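Histidine acid phosphatase (Hafnia alvei, PDB 4ARU) belongs to branch 2 of the histidine phosphatase superfamily, the histidine acid phosphatases, in which a mixed-sheet alpha/beta domain is joined to a mostly helical one. Local coordinates at residues E147-T152 and F257-R262; E155-R160 and M195-A200; Q162-L167 and W246-K251. One frame throughout, in Å; residues are numbered along the deposited sequence.

Contact 1: residues E147-T152 and F257-R262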
loop_
_atom_site.group_PDB
_atom_site.type_symbol
_atom_site.label_atom_id
_atom_site.label_comp_id
_atom_site.label_asym_id
_atom_site.label_seq_id
_atom_site.Cartn_x
_atom_site.Cartn_y
_atom_site.Cartn_z
ATOM N N GLU A 147 -2.544 17.189 -13.035
ATOM C CA GLU A 147 -2.101 17.417 -14.418
ATOM C C GLU A 147 -0.586 17.428 -14.499
ATOM O O GLU A 147 -0.008 16.824 -15.432
ATOM C CB GLU A 147 -2.694 18.697 -14.970
ATOM C CG GLU A 147 -2.199 18.936 -16.392
ATOM C CD GLU A 147 -2.951 19.996 -17.159
ATOM O OE1 GLU A 147 -4.141 20.262 -16.856
ATOM O OE2 GLU A 147 -2.354 20.571 -18.116
ATOM N N LYS A 148 0.069 18.042 -13.524
ATOM C CA LYS A 148 1.526 18.074 -13.480
ATOM C C LYS A 148 2.102 16.667 -13.376
ATOM O O LYS A 148 3.060 16.286 -14.052
ATOM C CB LYS A 148 1.989 18.945 -12.326
ATOM C CG LYS A 148 3.498 19.113 -12.236
ATOM C CD LYS A 148 3.844 19.904 -10.976
ATOM C CE LYS A 148 5.318 19.796 -10.598
ATOM N NZ LYS A 148 6.133 20.487 -11.625
ATOM N N GLN A 149 1.518 15.859 -12.515
ATOM C CA GLN A 149 1.990 14.491 -12.328
ATOM C C GLN A 149 1.803 13.702 -13.627
ATOM O O GLN A 149 2.651 12.918 -13.990
ATOM C CB GLN A 149 1.248 13.788 -11.159
ATOM C CG GLN A 149 1.835 12.436 -10.768
ATOM C CD GLN A 149 3.068 12.538 -9.892
ATOM O OE1 GLN A 149 3.598 13.598 -9.605
ATOM N NE2 GLN A 149 3.443 11.432 -9.373
ATOM N N ALA A 150 0.667 13.870 -14.302
ATOM C CA ALA A 150 0.388 13.146 -15.551
ATOM C C ALA A 150 1.257 13.672 -16.701
ATOM O O ALA A 150 1.579 12.912 -17.615
ATOM C CB ALA A 150 -1.075 13.296 -15.938
ATOM N N GLY A 151 1.642 14.939 -16.665
ATOM C CA GLY A 151 2.426 15.535 -17.758
ATOM C C GLY A 151 1.596 15.946 -18.946
ATOM O O GLY A 151 2.144 16.341 -19.969
ATOM N N THR A 152 0.269 15.872 -18.821
ATOM C CA THR A 152 -0.657 16.136 -19.926
ATOM C C THR A 152 -2.032 16.416 -19.305
ATOM O O THR A 152 -2.311 15.944 -18.210
ATOM C CB THR A 152 -0.666 14.934 -20.919
ATOM O OG1 THR A 152 -1.178 15.324 -22.194
ATOM C CG2 THR A 152 -1.457 13.763 -20.387
ATOM N N PHE A 257 -2.802 5.063 -9.335
ATOM C CA PHE A 257 -2.177 5.318 -8.046
ATOM C C PHE A 257 -1.120 6.378 -8.113
ATOM O O PHE A 257 -1.022 7.186 -7.187
ATOM C CB PHE A 257 -1.672 3.991 -7.418
ATOM C CG PHE A 257 -2.713 3.345 -6.561
ATOM C CD1 PHE A 257 -3.871 2.774 -7.148
ATOM C CD2 PHE A 257 -2.606 3.357 -5.202
ATOM C CE1 PHE A 257 -4.863 2.261 -6.379
ATOM C CE2 PHE A 257 -3.611 2.842 -4.431
ATOM C CZ PHE A 257 -4.739 2.294 -5.018
ATOM N N ASP A 258 -0.344 6.427 -9.175
ATOM C CA ASP A 258 0.647 7.484 -9.330
ATOM C C ASP A 258 -0.045 8.844 -9.314
ATOM O O ASP A 258 0.383 9.791 -8.635
ATOM C CB ASP A 258 1.401 7.307 -10.641
ATOM C CG ASP A 258 2.524 8.313 -10.794
ATOM O OD1 ASP A 258 3.398 8.421 -9.888
ATOM O OD2 ASP A 258 2.536 9.067 -11.775
ATOM N N LEU A 259 -1.162 8.946 -10.026
ATOM C CA LEU A 259 -1.842 10.194 -10.163
ATOM C C LEU A 259 -2.638 10.618 -8.936
ATOM O O LEU A 259 -2.636 11.794 -8.538
ATOM C CB LEU A 259 -2.790 10.144 -11.388
ATOM C CG LEU A 259 -2.086 9.965 -12.731
ATOM C CD1 LEU A 259 -3.141 9.962 -13.851
ATOM C CD2 LEU A 259 -0.964 10.949 -13.012
ATOM N N MET A 260 -3.329 9.665 -8.333
ATOM C CA MET A 260 -4.296 9.973 -7.285
ATOM C C MET A 260 -3.738 9.800 -5.874
ATOM O O MET A 260 -4.328 10.277 -4.900
ATOM C CB MET A 260 -5.552 9.128 -7.514
ATOM C CG MET A 260 -6.170 9.342 -8.903
ATOM S SD MET A 260 -6.366 11.032 -9.490
ATOM C CE MET A 260 -7.329 11.632 -8.112
ATOM N N SER A 261 -2.589 9.156 -5.756
ATOM C CA SER A 261 -1.951 8.961 -4.466
ATOM C C SER A 261 -0.481 9.376 -4.371
ATOM O O SER A 261 -0.037 9.777 -3.280
ATOM C CB SER A 261 -2.108 7.518 -4.010
ATOM O OG SER A 261 -3.508 7.261 -3.763
ATOM N N ARG A 262 0.290 9.305 -5.446
ATOM C CA ARG A 262 1.690 9.719 -5.388
ATOM C C ARG A 262 1.932 11.176 -5.652
ATOM O O ARG A 262 2.870 11.741 -5.155
ATOM C CB ARG A 262 2.588 8.883 -6.326
ATOM C CG ARG A 262 2.583 7.398 -6.030
ATOM C CD ARG A 262 3.690 6.637 -6.778
ATOM N NE ARG A 262 4.986 7.076 -6.285
ATOM C CZ ARG A 262 5.787 7.965 -6.865
ATOM N NH1 ARG A 262 5.491 8.553 -7.998
ATOM N NH2 ARG A 262 6.882 8.353 -6.252
HETATM O O HOH W 1 5.163 11.662 -6.837
#
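Gln-149 and Asp-258 both hold CG anti to the backbone N (chi1 -171° in the glutamine), and the chain of Gln-149 then bends at chi2 (80°), which places CD and brings the amide to the carboxylate. The key bond runs from Gln-149 NE2 to Asp-258 OD1, 3.1 Å long. OD1 lies close to the amide plane, but the donor sits above the carboxylate, 45° out of its plane. The other oxygen takes a weak bond from the same nitrogen, with NE2 of Gln-149 3.5 Å from OD2 of Asp-258.

Asp-258 OD1 has a second, firmer partner one helical turn on: NH1 of Arg-262 reaches it at 2.8 Å, nearly along its C-O axis and in the guanidinium plane. Two donors arriving from different directions should limit rotation of the carboxylate, and the salt bridge probably favours its ionised form. Gln-149 NE2 also donates to a water that in turn donates to Arg-262 O, tying the amide to the backbone of the last turn.

Beside this polar group lies an apolar contact. Leu-259 CD2 rests 3.8 Å from Ala-150 CB and lies 3.9 Å from Gln-149 CG.

Both helices are ending here. Gly-151 leaves helix 139-150 with positive phi, while helix 243-262 widens into a pi-type turn in which Phe-257 O accepts from both Ser-261 N and Arg-262 N. The ends of these two helices thus meet through an amide-to-carboxylate bond and a leucine contact, in the mostly helical part of the histidine acid phosphatase fold.

Contact 2: residues E155-R160 and M195-A200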
loop_
_atom_site.group_PDB
_atom_site.type_symbol
_atom_site.label_atom_id
_atom_site.label_comp_id
_atom_site.label_asym_id
_atom_site.label_seq_id
_atom_site.Cartn_x
_atom_site.Cartn_y
_atom_site.Cartn_z
ATOM N N GLU A 155 -7.907 15.005 -19.246
ATOM C CA GLU A 155 -8.962 14.634 -20.198
ATOM C C GLU A 155 -8.418 13.772 -21.353
ATOM O O GLU A 155 -9.176 13.085 -22.044
ATOM C CB GLU A 155 -9.649 15.879 -20.753
ATOM C CG GLU A 155 -10.577 16.646 -19.776
ATOM C CD GLU A 155 -9.871 17.418 -18.647
ATOM O OE1 GLU A 155 -8.611 17.557 -18.660
ATOM O OE2 GLU A 155 -10.579 17.899 -17.728
ATOM N N THR A 156 -7.097 13.818 -21.538
ATOM C CA THR A 156 -6.438 13.077 -22.623
ATOM C C THR A 156 -5.763 11.789 -22.164
ATOM O O THR A 156 -5.106 11.106 -22.938
ATOM C CB THR A 156 -5.403 13.968 -23.386
ATOM O OG1 THR A 156 -4.235 14.207 -22.581
ATOM C CG2 THR A 156 -5.995 15.277 -23.829
ATOM N N LEU A 157 -5.920 11.442 -20.892
ATOM C CA LEU A 157 -5.149 10.330 -20.312
ATOM C C LEU A 157 -5.372 8.993 -21.008
ATOM O O LEU A 157 -4.442 8.185 -21.087
ATOM C CB LEU A 157 -5.489 10.182 -18.836
ATOM C CG LEU A 157 -4.587 9.255 -18.027
ATOM C CD1 LEU A 157 -3.192 9.823 -17.884
ATOM C CD2 LEU A 157 -5.175 8.950 -16.670
ATOM N N ASN A 158 -6.581 8.711 -21.498
ATOM C CA ASN A 158 -6.806 7.400 -22.090
ATOM C C ASN A 158 -5.864 7.171 -23.282
ATOM O O ASN A 158 -5.567 6.022 -23.618
ATOM C CB ASN A 158 -8.231 7.219 -22.636
ATOM C CG ASN A 158 -9.294 7.175 -21.545
ATOM O OD1 ASN A 158 -8.990 7.283 -20.352
ATOM N ND2 ASN A 158 -10.540 6.956 -21.985
ATOM N N GLN A 159 -5.478 8.238 -23.960
ATOM C CA GLN A 159 -4.624 8.109 -25.137
ATOM C C GLN A 159 -3.238 7.551 -24.835
ATOM O O GLN A 159 -2.556 7.103 -25.781
ATOM C CB GLN A 159 -4.557 9.429 -25.887
ATOM C CG GLN A 159 -5.901 9.897 -26.455
ATOM C CD GLN A 159 -6.775 8.777 -27.049
ATOM O OE1 GLN A 159 -7.904 8.511 -26.567
ATOM N NE2 GLN A 159 -6.255 8.079 -28.052
ATOM N N ARG A 160 -2.838 7.612 -23.577
ATOM C CA ARG A 160 -1.560 7.095 -23.117
ATOM C C ARG A 160 -1.609 5.578 -22.958
ATOM O O ARG A 160 -0.568 4.911 -22.895
ATOM C CB ARG A 160 -1.169 7.753 -21.781
ATOM C CG ARG A 160 0.114 7.257 -21.146
ATOM C CD ARG A 160 0.479 8.119 -19.978
ATOM N NE ARG A 160 0.858 9.461 -20.394
ATOM C CZ ARG A 160 1.057 10.472 -19.561
ATOM N NH1 ARG A 160 0.823 10.314 -18.238
ATOM N NH2 ARG A 160 1.471 11.646 -20.068
ATOM N N MET A 195 -15.614 6.233 -22.325
ATOM C CA MET A 195 -15.302 6.652 -20.966
ATOM C C MET A 195 -14.026 7.480 -20.924
ATOM O O MET A 195 -13.013 7.056 -20.390
ATOM C CB MET A 195 -15.170 5.451 -20.027
ATOM C CG MET A 195 -16.500 4.758 -19.868
ATOM S SD MET A 195 -16.366 3.318 -18.763
ATOM C CE MET A 195 -16.776 2.016 -19.903
ATOM N N PRO A 196 -14.111 8.706 -21.449
ATOM C CA PRO A 196 -12.962 9.598 -21.329
ATOM C C PRO A 196 -12.543 9.859 -19.890
ATOM O O PRO A 196 -13.383 9.853 -18.980
ATOM C CB PRO A 196 -13.435 10.876 -22.020
ATOM C CG PRO A 196 -14.903 10.836 -21.858
ATOM C CD PRO A 196 -15.276 9.385 -22.031
ATOM N N SER A 197 -11.246 10.016 -19.641
ATOM C CA SER A 197 -10.779 10.360 -18.305
ATOM C C SER A 197 -11.209 11.770 -17.894
ATOM O O SER A 197 -11.241 12.697 -18.727
ATOM C CB SER A 197 -9.232 10.248 -18.203
ATOM O OG SER A 197 -8.781 8.925 -18.219
ATOM N N ARG A 198 -11.530 11.942 -16.616
ATOM C CA ARG A 198 -11.611 13.263 -16.045
ATOM C C ARG A 198 -11.399 13.172 -14.550
ATOM O O ARG A 198 -11.606 12.124 -13.933
ATOM C CB ARG A 198 -12.910 14.006 -16.368
ATOM C CG ARG A 198 -14.046 13.578 -15.500
ATOM C CD ARG A 198 -15.338 14.212 -15.887
ATOM N NE ARG A 198 -16.413 13.714 -15.008
ATOM C CZ ARG A 198 -16.802 14.301 -13.873
ATOM N NH1 ARG A 198 -16.238 15.384 -13.407
ATOM N NH2 ARG A 198 -17.785 13.767 -13.169
ATOM N N LEU A 199 -10.984 14.252 -13.955
ATOM C CA LEU A 199 -10.797 14.324 -12.538
ATOM C C LEU A 199 -12.056 14.970 -11.923
ATOM O O LEU A 199 -12.453 16.062 -12.294
ATOM C CB LEU A 199 -9.537 15.158 -12.229
ATOM C CG LEU A 199 -9.074 15.254 -10.790
ATOM C CD1 LEU A 199 -8.725 13.897 -10.291
ATOM C CD2 LEU A 199 -7.881 16.178 -10.632
ATOM N N ALA A 200 -12.691 14.262 -10.980
ATOM C CA ALA A 200 -13.899 14.706 -10.317
ATOM C C ALA A 200 -13.622 14.982 -8.856
ATOM O O ALA A 200 -12.991 14.169 -8.203
ATOM C CB ALA A 200 -14.976 13.639 -10.463
HETATM O O HOH W 2 -9.153 10.341 -21.754
HETATM O O HOH W 3 -10.672 16.724 -15.319
#
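Asn-158 and Ser-197 carry the direct polar contact. The serine hydroxyl donates to OD1 of the asparagine, with Ser-197 OG 2.7 Å from Asn-158 OD1 and tilted 33° from the carbonyl plane. The other end of the same amide donates to the backbone: Asn-158 ND2 lies 2.9 Å from Met-195 O in a fairly straight bond (164° at the hydrogen). That oxygen is close to the asparagine's amide plane, although ND2 stands above the plane of the Met-195 carbonyl. Both ends of one buried amide are thus used on 195-200, which fixes its flip.

Water adds two bridges. One molecule donates to Glu-155 O and accepts from the backbone N of both Asn-158 and Ser-197; another, in the glutamate conformer described, donates to Glu-155 OE2 and accepts from Leu-199 N.

Two close contacts complete the set. Leu-157 CB lies 3.6 Å from Ser-197 OG, in van der Waals packing against the hydroxyl that also bonds Asn-158. A nearly linear CA-H...O contact brings Glu-155 CA to 3.3 Å from Ser-197 O.

The contact joins the turn leading into helix 162-172 to the entry of strand 198-201. That strand pairs antiparallel with 208-211, Asn-158 also touches Ala-213 and Val-214 at the start of helix 213-229, and Leu-157 reaches Leu-210 of strand 208-211 and Leu-259 of helix 243-262.

Contact 3: residues Q162-L167 and W246-K251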
loop_
_atom_site.group_PDB
_atom_site.type_symbol
_atom_site.label_atom_id
_atom_site.label_comp_id
_atom_site.label_asym_id
_atom_site.label_seq_id
_atom_site.Cartn_x
_atom_site.Cartn_y
_atom_site.Cartn_z
ATOM N N GLN A 162 -3.760 3.087 -24.702
ATOM C CA GLN A 162 -4.634 2.456 -25.660
ATOM C C GLN A 162 -4.557 0.935 -25.641
ATOM O O GLN A 162 -5.601 0.276 -25.600
ATOM C CB GLN A 162 -4.404 3.058 -27.032
ATOM C CG GLN A 162 -4.972 4.482 -27.118
ATOM C CD GLN A 162 -6.506 4.562 -26.811
ATOM O OE1 GLN A 162 -6.959 4.993 -25.733
ATOM N NE2 GLN A 162 -7.307 4.128 -27.792
ATOM N N ALA A 163 -3.370 0.359 -25.626
ATOM C CA ALA A 163 -3.261 -1.110 -25.620
ATOM C C ALA A 163 -3.838 -1.771 -24.368
ATOM O O ALA A 163 -4.547 -2.775 -24.423
ATOM C CB ALA A 163 -1.810 -1.519 -25.806
ATOM N N SER A 164 -3.553 -1.197 -23.213
ATOM C CA SER A 164 -4.022 -1.714 -21.943
ATOM C C SER A 164 -5.543 -1.611 -21.831
ATOM O O SER A 164 -6.223 -2.544 -21.367
ATOM C CB SER A 164 -3.344 -0.973 -20.801
ATOM O OG SER A 164 -1.958 -1.264 -20.760
ATOM N N LEU A 165 -6.086 -0.482 -22.296
ATOM C CA LEU A 165 -7.547 -0.323 -22.263
ATOM C C LEU A 165 -8.218 -1.298 -23.226
ATOM O O LEU A 165 -9.276 -1.890 -22.948
ATOM C CB LEU A 165 -7.940 1.121 -22.552
ATOM C CG LEU A 165 -7.613 2.152 -21.481
ATOM C CD1 LEU A 165 -7.947 3.586 -21.877
ATOM C CD2 LEU A 165 -8.357 1.796 -20.203
ATOM N N ALA A 166 -7.591 -1.537 -24.371
ATOM C CA ALA A 166 -8.122 -2.513 -25.328
ATOM C C ALA A 166 -8.080 -3.924 -24.756
ATOM O O ALA A 166 -9.009 -4.683 -24.930
ATOM C CB ALA A 166 -7.379 -2.454 -26.646
ATOM N N LEU A 167 -7.012 -4.224 -24.018
ATOM C CA LEU A 167 -6.939 -5.537 -23.359
ATOM C C LEU A 167 -8.018 -5.673 -22.296
ATOM O O LEU A 167 -8.680 -6.696 -22.199
ATOM C CB LEU A 167 -5.569 -5.770 -22.743
ATOM C CG LEU A 167 -5.368 -7.052 -21.932
ATOM C CD1 LEU A 167 -5.558 -8.268 -22.809
ATOM C CD2 LEU A 167 -3.992 -7.034 -21.298
ATOM N N TRP A 246 -1.132 -9.672 -17.461
ATOM C CA TRP A 246 -1.185 -9.173 -16.102
ATOM C C TRP A 246 -0.491 -7.829 -16.008
ATOM O O TRP A 246 -1.015 -6.907 -15.378
ATOM C CB TRP A 246 -0.501 -10.130 -15.116
ATOM C CG TRP A 246 -1.354 -11.268 -14.640
ATOM C CD1 TRP A 246 -1.162 -12.561 -14.887
ATOM C CD2 TRP A 246 -2.504 -11.176 -13.821
ATOM N NE1 TRP A 246 -2.153 -13.326 -14.290
ATOM C CE2 TRP A 246 -3.001 -12.488 -13.628
ATOM C CE3 TRP A 246 -3.160 -10.113 -13.243
ATOM C CZ2 TRP A 246 -4.136 -12.761 -12.845
ATOM C CZ3 TRP A 246 -4.312 -10.353 -12.487
ATOM C CH2 TRP A 246 -4.786 -11.676 -12.311
ATOM N N ASN A 247 0.693 -7.708 -16.602
ATOM C CA ASN A 247 1.417 -6.442 -16.484
ATOM C C ASN A 247 0.687 -5.328 -17.160
ATOM O O ASN A 247 0.666 -4.220 -16.629
ATOM C CB ASN A 247 2.848 -6.558 -17.042
ATOM C CG ASN A 247 3.748 -7.478 -16.218
ATOM O OD1 ASN A 247 3.456 -7.778 -15.066
ATOM N ND2 ASN A 247 4.802 -7.945 -16.816
ATOM N N SER A 248 0.092 -5.595 -18.306
ATOM C CA SER A 248 -0.591 -4.566 -19.069
ATOM C C SER A 248 -1.827 -4.093 -18.315
ATOM O O SER A 248 -2.095 -2.894 -18.232
ATOM C CB SER A 248 -0.970 -5.130 -20.450
ATOM O OG SER A 248 -1.753 -4.171 -21.167
ATOM N N LEU A 249 -2.584 -4.994 -17.708
ATOM C CA LEU A 249 -3.759 -4.564 -16.947
ATOM C C LEU A 249 -3.380 -3.787 -15.683
ATOM O O LEU A 249 -3.963 -2.735 -15.343
ATOM C CB LEU A 249 -4.589 -5.773 -16.557
ATOM C CG LEU A 249 -5.189 -6.576 -17.700
ATOM C CD1 LEU A 249 -5.782 -7.929 -17.232
ATOM C CD2 LEU A 249 -6.217 -5.728 -18.467
ATOM N N LEU A 250 -2.367 -4.264 -14.967
ATOM C CA LEU A 250 -1.992 -3.584 -13.716
ATOM C C LEU A 250 -1.280 -2.265 -13.992
ATOM O O LEU A 250 -1.274 -1.419 -13.121
ATOM C CB LEU A 250 -1.152 -4.524 -12.814
ATOM C CG LEU A 250 -1.974 -5.358 -11.787
ATOM C CD1 LEU A 250 -2.776 -4.535 -10.759
ATOM C CD2 LEU A 250 -2.865 -6.343 -12.512
ATOM N N LYS A 251 -0.779 -2.063 -15.204
ATOM C CA LYS A 251 -0.223 -0.765 -15.601
ATOM C C LYS A 251 -1.257 0.335 -15.374
ATOM O O LYS A 251 -0.956 1.431 -14.883
ATOM C CB LYS A 251 0.190 -0.810 -17.069
ATOM C CG LYS A 251 0.779 0.499 -17.545
ATOM C CD LYS A 251 1.525 0.397 -18.868
ATOM C CE LYS A 251 0.721 -0.274 -19.919
ATOM N NZ LYS A 251 1.443 -0.137 -21.217
HETATM O O HOH W 4 -1.219 0.757 -22.693
#
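Ser-164 and Ser-248 meet hydroxyl to hydroxyl where the two segments have their nearest CA atoms, with Ser-164 OG 2.9 Å from Ser-248 OG; either could be the donor. Ser-164 is modelled in two conformers, so this bond belongs to the one described here. The side chains are small enough to let the backbones come close: the CA atoms of Ser-164 and Ser-248 are 5.3 Å apart, and the axes of the two segments approach to 8.6 Å. Ser-248 turns OG anti to its backbone N (chi1 175°), and Leu-167 CD2 packs 3.6 Å from Ser-248 OG.

The tight part continues into the leucines. Leu-167 and Leu-249 cross at about a right angle, CG of the first 3.8 Å from CD2 of the second.

The side toward Lys-251 is the solvent side. This exposed lysine bends at chi3, and a water accepts from Lys-251 NZ at 3.2 Å and from Ser-164 N at 3.1 Å, serving the backbone N-H in the first turn of helix 162-172. Lys-251 CE also comes to 3.0 Å from Ser-164 OG in the conformer described, a short contact that the alternate serine makes doubtful.

With 106° between their N-to-C directions, the segments pack almost crosswise about a pair of serines, a close helix-helix crossing within the helical part of the histidine acid phosphatase fold.

All three contacts lie within the range of the histidine phosphatase family. Contacts 1 and 3 are between helices and share helix 243-262, contact 3 through its early turns and contact 1 through its last, with centres about 18 Å apart. Contact 2, which joins a turn to the entry of strand 198-201, has its centre about 12 Å from that of contact 1 and 15 Å from that of contact 3. Contacts 2 and 3 are nested in the loop closed by contact 1 and cross each other along the chain. Contact 2 bridges its neighbours: Arg-160 NH2 probably bonds Ala-150 O, and Asn-158 packs on Leu-165. Residues 147-167 are thereby held along helix 243-262 and strand 198-201.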